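Local coordinates for C2 toxin component I (Clostridium botulinum, PDB 2J3Z), which acts as the enzymatic component of the binary C2 toxin, an ADP-ribosyltransferase that, as in related binary toxins, probably modifies actin inside the target cell, at residues F113-V118 with D126-K131; P161-T166 with K206-I211; K399-T404 with D422-Q427. The protein carries 1 engineered substitution. All coordinates share one frame; numbering follows the deposited sequence.

Contact 1 (F113-V118 with D126-K131)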
loop_
_atom_site.group_PDB
_atom_site.type_symbol
_atom_site.label_atom_id
_atom_site.label_comp_id
_atom_site.label_asym_id
_atom_site.label_seq_id
_atom_site.Cartn_x
_atom_site.Cartn_y
_atom_site.Cartn_z
ATOM N N PHE A 113 1.206 -2.797 -18.748
ATOM C CA PHE A 113 1.011 -3.151 -20.147
ATOM C C PHE A 113 -0.460 -3.497 -20.402
ATOM O O PHE A 113 -1.192 -3.831 -19.469
ATOM C CB PHE A 113 1.935 -4.318 -20.547
ATOM C CG PHE A 113 1.849 -5.510 -19.622
ATOM C CD1 PHE A 113 0.925 -6.536 -19.860
ATOM C CD2 PHE A 113 2.697 -5.614 -18.504
ATOM C CE1 PHE A 113 0.843 -7.640 -18.997
ATOM C CE2 PHE A 113 2.617 -6.730 -17.632
ATOM C CZ PHE A 113 1.683 -7.733 -17.881
ATOM N N SER A 114 -0.875 -3.415 -21.668
ATOM C CA SER A 114 -2.237 -3.758 -22.096
ATOM C C SER A 114 -2.465 -5.235 -21.929
ATOM O O SER A 114 -1.655 -6.056 -22.405
ATOM C CB SER A 114 -2.432 -3.481 -23.590
ATOM O OG SER A 114 -1.687 -2.365 -24.014
ATOM N N ILE A 115 -3.573 -5.578 -21.287
ATOM C CA ILE A 115 -3.926 -6.981 -21.148
ATOM C C ILE A 115 -4.597 -7.425 -22.437
ATOM O O ILE A 115 -4.155 -8.397 -23.082
ATOM C CB ILE A 115 -4.739 -7.244 -19.852
ATOM C CG1 ILE A 115 -3.810 -7.091 -18.640
ATOM C CG2 ILE A 115 -5.381 -8.636 -19.866
ATOM C CD1 ILE A 115 -4.508 -6.961 -17.330
ATOM N N ARG A 116 -5.631 -6.689 -22.833
ATOM C CA ARG A 116 -6.358 -7.020 -24.056
ATOM C C ARG A 116 -5.716 -6.377 -25.279
ATOM O O ARG A 116 -4.973 -5.399 -25.163
ATOM C CB ARG A 116 -7.851 -6.673 -23.938
ATOM C CG ARG A 116 -8.582 -7.554 -22.926
ATOM C CD ARG A 116 -10.097 -7.602 -23.097
ATOM N NE ARG A 116 -10.756 -6.510 -22.387
ATOM C CZ ARG A 116 -11.612 -6.633 -21.373
ATOM N NH1 ARG A 116 -11.977 -7.814 -20.903
ATOM N NH2 ARG A 116 -12.119 -5.539 -20.826
ATOM N N ASP A 117 -5.987 -6.940 -26.452
ATOM C CA ASP A 117 -5.557 -6.329 -27.704
ATOM C C ASP A 117 -5.949 -4.845 -27.718
ATOM O O ASP A 117 -7.034 -4.445 -27.287
ATOM C CB ASP A 117 -6.127 -7.075 -28.918
ATOM C CG ASP A 117 -7.594 -6.776 -29.150
ATOM O OD1 ASP A 117 -8.448 -7.159 -28.319
ATOM O OD2 ASP A 117 -7.877 -6.143 -30.179
ATOM N N VAL A 118 -5.028 -4.031 -28.199
ATOM C CA VAL A 118 -5.195 -2.579 -28.207
ATOM C C VAL A 118 -6.405 -2.109 -29.048
ATOM O O VAL A 118 -7.191 -1.276 -28.588
ATOM C CB VAL A 118 -3.840 -1.907 -28.619
ATOM C CG1 VAL A 118 -4.030 -0.494 -29.189
ATOM C CG2 VAL A 118 -2.855 -1.925 -27.413
ATOM N N ASP A 126 -1.774 -15.709 -24.930
ATOM C CA ASP A 126 -1.154 -16.588 -23.935
ATOM C C ASP A 126 0.095 -15.963 -23.351
ATOM O O ASP A 126 0.294 -16.041 -22.134
ATOM C CB ASP A 126 -0.832 -17.949 -24.541
ATOM C CG ASP A 126 -2.075 -18.674 -25.008
ATOM O OD1 ASP A 126 -1.956 -19.465 -25.960
ATOM O OD2 ASP A 126 -3.175 -18.445 -24.443
ATOM N N GLU A 127 0.920 -15.352 -24.210
ATOM C CA GLU A 127 2.078 -14.567 -23.780
ATOM C C GLU A 127 1.720 -13.554 -22.710
ATOM O O GLU A 127 2.404 -13.481 -21.681
ATOM C CB GLU A 127 2.689 -13.830 -24.956
ATOM C CG GLU A 127 4.051 -14.320 -25.361
ATOM C CD GLU A 127 4.609 -13.514 -26.519
ATOM O OE1 GLU A 127 4.975 -14.143 -27.550
ATOM O OE2 GLU A 127 4.666 -12.256 -26.399
ATOM N N THR A 128 0.640 -12.797 -22.937
ATOM C CA THR A 128 0.138 -11.836 -21.941
ATOM C C THR A 128 -0.263 -12.561 -20.664
ATOM O O THR A 128 0.027 -12.071 -19.558
ATOM C CB THR A 128 -1.031 -10.983 -22.469
ATOM O OG1 THR A 128 -0.548 -10.169 -23.535
ATOM C CG2 THR A 128 -1.583 -10.067 -21.409
ATOM N N LEU A 129 -0.904 -13.725 -20.801
ATOM C CA LEU A 129 -1.289 -14.474 -19.608
ATOM C C LEU A 129 -0.039 -14.811 -18.781
ATOM O O LEU A 129 -0.003 -14.498 -17.598
ATOM C CB LEU A 129 -2.113 -15.729 -19.936
ATOM C CG LEU A 129 -2.635 -16.463 -18.682
ATOM C CD1 LEU A 129 -3.499 -15.549 -17.778
ATOM C CD2 LEU A 129 -3.423 -17.693 -19.055
ATOM N N ASP A 130 0.971 -15.409 -19.429
ATOM C CA ASP A 130 2.248 -15.748 -18.795
ATOM C C ASP A 130 2.896 -14.543 -18.137
ATOM O O ASP A 130 3.372 -14.644 -17.009
ATOM C CB ASP A 130 3.247 -16.367 -19.785
ATOM C CG ASP A 130 4.580 -16.757 -19.104
ATOM O OD1 ASP A 130 4.586 -17.698 -18.257
ATOM O OD2 ASP A 130 5.618 -16.125 -19.404
ATOM N N LYS A 131 2.907 -13.407 -18.829
ATOM C CA LYS A 131 3.436 -12.185 -18.249
ATOM C C LYS A 131 2.674 -11.749 -17.014
ATOM O O LYS A 131 3.313 -11.257 -16.065
ATOM C CB LYS A 131 3.498 -11.033 -19.263
ATOM C CG LYS A 131 4.800 -10.964 -20.073
ATOM C CD LYS A 131 4.790 -9.852 -21.140
ATOM C CE LYS A 131 4.032 -10.298 -22.411
ATOM N NZ LYS A 131 4.118 -9.396 -23.629
HETATM O O HOH W 1 -3.041 -9.845 -24.923
#

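Contact 2 (P161-T166 with K206-I211)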
loop_
_atom_site.group_PDB
_atom_site.type_symbol
_atom_site.label_atom_id
_atom_site.label_comp_id
_atom_site.label_asym_id
_atom_site.label_seq_id
_atom_site.Cartn_x
_atom_site.Cartn_y
_atom_site.Cartn_z
ATOM N N PRO A 161 -10.118 -5.799 -17.638
ATOM C CA PRO A 161 -9.696 -7.095 -18.253
ATOM C C PRO A 161 -9.339 -8.193 -17.242
ATOM O O PRO A 161 -8.762 -9.245 -17.579
ATOM C CB PRO A 161 -8.461 -6.703 -19.076
ATOM C CG PRO A 161 -7.895 -5.517 -18.390
ATOM C CD PRO A 161 -8.998 -4.835 -17.591
ATOM N N VAL A 162 -9.713 -7.943 -16.002
ATOM C CA VAL A 162 -9.291 -8.758 -14.904
ATOM C C VAL A 162 -10.511 -8.980 -14.043
ATOM O O VAL A 162 -11.307 -8.042 -13.841
ATOM C CB VAL A 162 -8.098 -8.023 -14.187
ATOM C CG1 VAL A 162 -8.396 -7.636 -12.755
ATOM C CG2 VAL A 162 -6.755 -8.803 -14.371
ATOM N N ILE A 163 -10.693 -10.224 -13.586
ATOM C CA ILE A 163 -11.757 -10.568 -12.635
ATOM C C ILE A 163 -11.119 -11.227 -11.441
ATOM O O ILE A 163 -10.520 -12.309 -11.565
ATOM C CB ILE A 163 -12.847 -11.529 -13.212
ATOM C CG1 ILE A 163 -13.599 -10.909 -14.382
ATOM C CG2 ILE A 163 -13.860 -11.934 -12.133
ATOM C CD1 ILE A 163 -14.304 -11.959 -15.209
ATOM N N VAL A 164 -11.259 -10.571 -10.290
ATOM C CA VAL A 164 -10.605 -11.044 -9.084
ATOM C C VAL A 164 -11.624 -11.595 -8.106
ATOM O O VAL A 164 -12.317 -10.821 -7.417
ATOM C CB VAL A 164 -9.730 -9.949 -8.402
ATOM C CG1 VAL A 164 -8.794 -10.598 -7.397
ATOM C CG2 VAL A 164 -8.924 -9.193 -9.432
ATOM N N LYS A 165 -11.680 -12.925 -8.044
ATOM C CA LYS A 165 -12.625 -13.633 -7.194
ATOM C C LYS A 165 -11.998 -14.074 -5.877
ATOM O O LYS A 165 -10.896 -14.668 -5.847
ATOM C CB LYS A 165 -13.182 -14.832 -7.926
ATOM C CG LYS A 165 -14.393 -15.471 -7.264
ATOM C CD LYS A 165 -14.661 -16.806 -7.974
ATOM C CE LYS A 165 -15.911 -17.482 -7.467
ATOM N NZ LYS A 165 -16.388 -18.442 -8.513
ATOM N N THR A 166 -12.708 -13.786 -4.794
ATOM C CA THR A 166 -12.214 -14.049 -3.450
ATOM C C THR A 166 -13.344 -14.354 -2.460
ATOM O O THR A 166 -14.546 -14.310 -2.817
ATOM C CB THR A 166 -11.309 -12.874 -2.939
ATOM O OG1 THR A 166 -10.604 -13.277 -1.765
ATOM C CG2 THR A 166 -12.119 -11.613 -2.635
ATOM N N LYS A 206 -15.772 -11.590 -24.893
ATOM C CA LYS A 206 -14.662 -10.846 -24.293
ATOM C C LYS A 206 -13.797 -11.680 -23.362
ATOM O O LYS A 206 -14.317 -12.431 -22.533
ATOM C CB LYS A 206 -15.176 -9.630 -23.523
ATOM C CG LYS A 206 -15.118 -8.336 -24.310
ATOM C CD LYS A 206 -15.339 -7.130 -23.406
ATOM C CE LYS A 206 -14.658 -5.898 -23.983
ATOM N NZ LYS A 206 -15.043 -5.587 -25.391
ATOM N N ASP A 207 -12.479 -11.532 -23.489
ATOM C CA ASP A 207 -11.523 -12.262 -22.643
ATOM C C ASP A 207 -11.226 -11.553 -21.337
ATOM O O ASP A 207 -11.048 -10.321 -21.312
ATOM C CB ASP A 207 -10.204 -12.522 -23.365
ATOM C CG ASP A 207 -10.326 -13.571 -24.407
ATOM O OD1 ASP A 207 -11.403 -14.189 -24.495
ATOM O OD2 ASP A 207 -9.342 -13.788 -25.139
ATOM N N TYR A 208 -11.179 -12.339 -20.259
ATOM C CA TYR A 208 -10.712 -11.823 -18.987
ATOM C C TYR A 208 -9.684 -12.758 -18.398
ATOM O O TYR A 208 -9.654 -13.949 -18.711
ATOM C CB TYR A 208 -11.832 -11.636 -17.972
ATOM C CG TYR A 208 -13.006 -10.784 -18.397
ATOM C CD1 TYR A 208 -13.242 -9.552 -17.780
ATOM C CD2 TYR A 208 -13.925 -11.239 -19.348
ATOM C CE1 TYR A 208 -14.326 -8.777 -18.139
ATOM C CE2 TYR A 208 -15.018 -10.466 -19.715
ATOM C CZ TYR A 208 -15.208 -9.241 -19.107
ATOM O OH TYR A 208 -16.286 -8.455 -19.453
ATOM N N ILE A 209 -8.814 -12.186 -17.576
ATOM C CA ILE A 209 -7.975 -12.985 -16.684
ATOM C C ILE A 209 -8.780 -13.183 -15.391
ATOM O O ILE A 209 -9.046 -12.223 -14.649
ATOM C CB ILE A 209 -6.588 -12.333 -16.421
ATOM C CG1 ILE A 209 -5.817 -12.240 -17.739
ATOM C CG2 ILE A 209 -5.799 -13.154 -15.388
ATOM C CD1 ILE A 209 -4.522 -11.486 -17.662
ATOM N N LEU A 210 -9.199 -14.425 -15.164
ATOM C CA LEU A 210 -9.893 -14.784 -13.933
ATOM C C LEU A 210 -8.840 -15.112 -12.899
ATOM O O LEU A 210 -8.051 -16.036 -13.066
ATOM C CB LEU A 210 -10.851 -15.968 -14.141
ATOM C CG LEU A 210 -11.575 -16.588 -12.928
ATOM C CD1 LEU A 210 -12.530 -15.576 -12.268
ATOM C CD2 LEU A 210 -12.314 -17.853 -13.348
ATOM N N ILE A 211 -8.818 -14.323 -11.842
ATOM C CA ILE A 211 -7.887 -14.548 -10.761
ATOM C C ILE A 211 -8.643 -15.058 -9.527
ATOM O O ILE A 211 -9.688 -14.537 -9.162
ATOM C CB ILE A 211 -7.089 -13.276 -10.468
ATOM C CG1 ILE A 211 -6.387 -12.803 -11.745
ATOM C CG2 ILE A 211 -6.088 -13.506 -9.351
ATOM C CD1 ILE A 211 -5.829 -11.407 -11.635
#

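Contact 3 (K399-T404 with D422-Q427)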
loop_
_atom_site.group_PDB
_atom_site.type_symbol
_atom_site.label_atom_id
_atom_site.label_comp_id
_atom_site.label_asym_id
_atom_site.label_seq_id
_atom_site.Cartn_x
_atom_site.Cartn_y
_atom_site.Cartn_z
ATOM N N LYS A 399 13.249 -4.302 -4.346
ATOM C CA LYS A 399 12.717 -4.747 -5.658
ATOM C C LYS A 399 11.288 -4.290 -5.851
ATOM O O LYS A 399 10.400 -4.778 -5.169
ATOM C CB LYS A 399 12.801 -6.260 -5.870
ATOM C CG LYS A 399 12.361 -6.669 -7.276
ATOM C CD LYS A 399 12.791 -8.075 -7.619
ATOM C CE LYS A 399 12.136 -8.586 -8.926
ATOM N NZ LYS A 399 12.728 -7.954 -10.160
ATOM N N ILE A 400 11.088 -3.389 -6.808
ATOM C CA ILE A 400 9.803 -2.679 -7.009
ATOM C C ILE A 400 8.794 -3.595 -7.705
ATOM O O ILE A 400 9.112 -4.190 -8.730
ATOM C CB ILE A 400 9.996 -1.354 -7.820
ATOM C CG1 ILE A 400 10.982 -0.408 -7.119
ATOM C CG2 ILE A 400 8.655 -0.647 -8.083
ATOM C CD1 ILE A 400 11.392 0.821 -8.009
ATOM N N PHE A 401 7.609 -3.749 -7.131
ATOM C CA PHE A 401 6.560 -4.549 -7.780
ATOM C C PHE A 401 5.303 -3.721 -8.169
ATOM O O PHE A 401 4.486 -4.190 -8.953
ATOM C CB PHE A 401 6.209 -5.819 -6.981
ATOM C CG PHE A 401 5.601 -5.563 -5.610
ATOM C CD1 PHE A 401 4.217 -5.637 -5.417
ATOM C CD2 PHE A 401 6.417 -5.290 -4.502
ATOM C CE1 PHE A 401 3.654 -5.410 -4.169
ATOM C CE2 PHE A 401 5.869 -5.053 -3.229
ATOM C CZ PHE A 401 4.474 -5.123 -3.066
ATOM N N ARG A 402 5.165 -2.504 -7.655
ATOM C CA ARG A 402 3.990 -1.681 -7.969
ATOM C C ARG A 402 4.242 -0.217 -7.654
ATOM O O ARG A 402 4.852 0.085 -6.631
ATOM C CB ARG A 402 2.742 -2.156 -7.185
ATOM C CG ARG A 402 1.473 -1.375 -7.483
ATOM C CD ARG A 402 0.268 -1.952 -6.771
ATOM N NE ARG A 402 0.315 -1.679 -5.340
ATOM C CZ ARG A 402 -0.649 -1.978 -4.484
ATOM N NH1 ARG A 402 -1.755 -2.573 -4.911
ATOM N NH2 ARG A 402 -0.506 -1.669 -3.198
ATOM N N ILE A 403 3.765 0.678 -8.521
ATOM C CA ILE A 403 3.940 2.122 -8.335
ATOM C C ILE A 403 2.600 2.850 -8.482
ATOM O O ILE A 403 1.973 2.805 -9.544
ATOM C CB ILE A 403 5.027 2.738 -9.281
ATOM C CG1 ILE A 403 6.381 2.080 -9.036
ATOM C CG2 ILE A 403 5.137 4.236 -9.068
ATOM C CD1 ILE A 403 7.373 2.145 -10.176
ATOM N N THR A 404 2.183 3.504 -7.400
ATOM C CA THR A 404 0.862 4.065 -7.309
ATOM C C THR A 404 0.947 5.566 -7.055
ATOM O O THR A 404 1.463 5.993 -5.999
ATOM C CB THR A 404 0.002 3.397 -6.173
ATOM O OG1 THR A 404 -0.173 1.996 -6.453
ATOM C CG2 THR A 404 -1.388 4.106 -6.025
ATOM N N ASP A 422 5.829 0.443 -4.095
ATOM C CA ASP A 422 5.835 -0.850 -3.453
ATOM C C ASP A 422 7.050 -1.676 -3.841
ATOM O O ASP A 422 7.241 -2.006 -5.019
ATOM C CB ASP A 422 4.557 -1.613 -3.798
ATOM C CG ASP A 422 3.390 -1.177 -2.943
ATOM O OD1 ASP A 422 3.580 -1.123 -1.709
ATOM O OD2 ASP A 422 2.299 -0.898 -3.489
ATOM N N ALA A 423 7.861 -2.020 -2.834
ATOM C CA ALA A 423 9.010 -2.879 -3.046
ATOM C C ALA A 423 9.187 -3.831 -1.875
ATOM O O ALA A 423 8.767 -3.537 -0.736
ATOM C CB ALA A 423 10.320 -2.040 -3.271
ATOM N N GLU A 424 9.799 -4.962 -2.208
ATOM C CA GLU A 424 10.322 -5.929 -1.267
ATOM C C GLU A 424 11.788 -5.676 -0.937
ATOM O O GLU A 424 12.622 -5.554 -1.845
ATOM C CB GLU A 424 10.271 -7.304 -1.895
ATOM C CG GLU A 424 8.874 -7.837 -2.109
ATOM C CD GLU A 424 8.917 -9.262 -2.613
ATOM O OE1 GLU A 424 9.686 -10.103 -2.073
ATOM O OE2 GLU A 424 8.180 -9.525 -3.568
ATOM N N GLY A 425 12.096 -5.611 0.358
ATOM C CA GLY A 425 13.469 -5.569 0.827
ATOM C C GLY A 425 14.078 -6.929 0.593
ATOM O O GLY A 425 13.543 -7.916 1.079
ATOM N N ILE A 426 15.176 -6.976 -0.166
ATOM C CA ILE A 426 15.891 -8.232 -0.516
ATOM C C ILE A 426 17.354 -8.105 -0.085
ATOM O O ILE A 426 17.994 -7.073 -0.352
ATOM C CB ILE A 426 15.872 -8.531 -2.040
ATOM C CG1 ILE A 426 14.439 -8.531 -2.598
ATOM C CG2 ILE A 426 16.514 -9.869 -2.321
ATOM C CD1 ILE A 426 14.316 -9.037 -4.050
ATOM N N GLN A 427 17.882 -9.133 0.578
ATOM C CA GLN A 427 19.275 -9.107 1.046
ATOM C C GLN A 427 20.082 -10.312 0.540
ATOM O O GLN A 427 20.055 -11.401 1.111
ATOM C CB GLN A 427 19.349 -8.948 2.582
ATOM C CG GLN A 427 18.634 -7.671 3.149
ATOM C CD GLN A 427 18.411 -7.698 4.674
ATOM O OE1 GLN A 427 18.363 -8.758 5.281
ATOM N NE2 GLN A 427 18.281 -6.522 5.283
HETATM O O HOH W 2 2.172 1.152 -5.062
#

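Contact 1 (F113-V118 with D126-K131)
The backbone oxygen of I115 meets T128 in two ways, through a shared water and through a methyl group. The water donates to I115 O at 2.6 Å and lies 2.9 Å from T128 OG1, so it ties the loop to the first turn of helix 126-136. T128 OG1 has a second partner in S125, just ahead of the helix. Its methyl does the direct touching: CG2 comes to 3.5 Å from I115 O and 4.3 Å from I115 CG2. A chi1 of -65° sets OG1 beside the T128 backbone N and CG2 anti to it, which brings the methyl against I115 O while the hydroxyl reaches the water and S125 OG.

F113 closes the other end. The edge of its ring reaches T128, with CE1 4.2 Å from T128 CG2, the ring and the threonine pointing past one another. Further along the helix, F113 CZ lies 4.0 Å from K131 CB, so the ring meets the aliphatic root of the lysine. Behind this layer I115 packs on P161 and I209 and lies about 4 Å from a bound cobalt ion.

Direct contacts between the two segments are thus van der Waals ones, made mainly by a methyl, a ring edge and a methylene. Their polar link passes through water, and so probably depends on that water staying bound.

Contact 2 (P161-T166 with K206-I211)
Two neighbouring parallel strands, 162-168 and 206-216, pair here inside the mixed beta sheet of the N-terminal ADP-ribosyltransferase-like region. Four backbone bonds zip them together in the parallel pattern, in which I163, I209 and I211 each give one bond and accept one: I209 N to P161 O, I163 N to I209 O, I211 N to I163 O at 2.7 Å, and K165 N to I211 O. The first three are almost straight at hydrogen, and the short axes diverge by 27°, a twisted pair.

Side chains sort onto the two faces of the sheet. On the face carrying V162, V164, I209 and I211, V162 CG2 touches both I211 CD1 at 3.9 Å and I209 CB at 4.1 Å. Helix 126-136 covers this side, its L129 and V132 lying on I209 and its I136 on I211. I163 and L210 share the other face, where I163 CG2 touches L210 CD1 at 3.9 Å. There chi1 of 174° places L210 CG anti to the backbone N, and chi2 of 64° turns CD1 toward I163.

Y208 closes the start of the ladder. Its ring takes a cation-pi contact from R116, whose NH1 bonds to D207 O. Against that ring, obliquely, lies the delta methyl of I163: CD1 sits 3.6 Å from Y208 CG, and CG1 is 3.7 Å from Y208 CD1.

Contact 3 (K399-T404 with D422-Q427)
The phenyl ring of F401 carries D422 CB over one face, 3.8 Å from the ring centroid and 20° off the normal, a CH-pi contact, while A423 C lies at its edge in plane. Its chi1 of 64° sets CG between the backbone N and carbonyl carbon of F401, and from there the ring lies across the D422 backbone. The R402 guanidinium meets D422 edge-on in a salt bridge, NE and NH2 both gripping OD2, at 2.8 Å from NE and 2.9 Å from NH2. NE comes to the anti side of OD2 and NH2 to the syn side, both out of the carboxylate plane, which is turned 42° from the guanidinium. A water lies 2.6 Å from D422 OD2 and 2.9 Å from T404 OG1. With R402 on OD2 and R366 on OD1, the carboxylate is probably kept ionised.

The backbone explains why F401 and R402 both face D422: this is a classic beta bulge in an antiparallel pair. F401 N bonds to D422 O at 2.8 Å and R402 N reaches the same oxygen only weakly, while D422 N returns a bond to R402 O. Beyond the bulge, K399 and E424 form a hydrogen-bonded pair, and K399 CB packs on I426 CD1 at 3.6 Å.

R366 belongs to strand 363-369, next in the sheet. R402 NH1 and NH2 bond to E108 O and T142 O respectively, so this face of hairpin 397-411/414-426 meets the N-terminal region, while I403 packs on I333 and W336 of helix 326-336.

How the contacts relate
Along the chain the three contacts follow in series, each closing before the next opens. Contacts 1 and 2 belong to the N-terminal ADP-ribosyltransferase-like region; their centres are 13 Å apart and they touch, R116 reaching from the loop of contact 1 to the strands of contact 2. Helix 126-136 is common ground for both. Contact 3 lies in the C-terminal region, on a hairpin of a separate sheet; its nearest atoms are about 9 Å from contact 1 and about 11 Å from contact 2. Contacts 1 and 2 thus form one continuous patch of the N-terminal region, whereas contact 3 sits beside the interface that probably helps hold the two regions together.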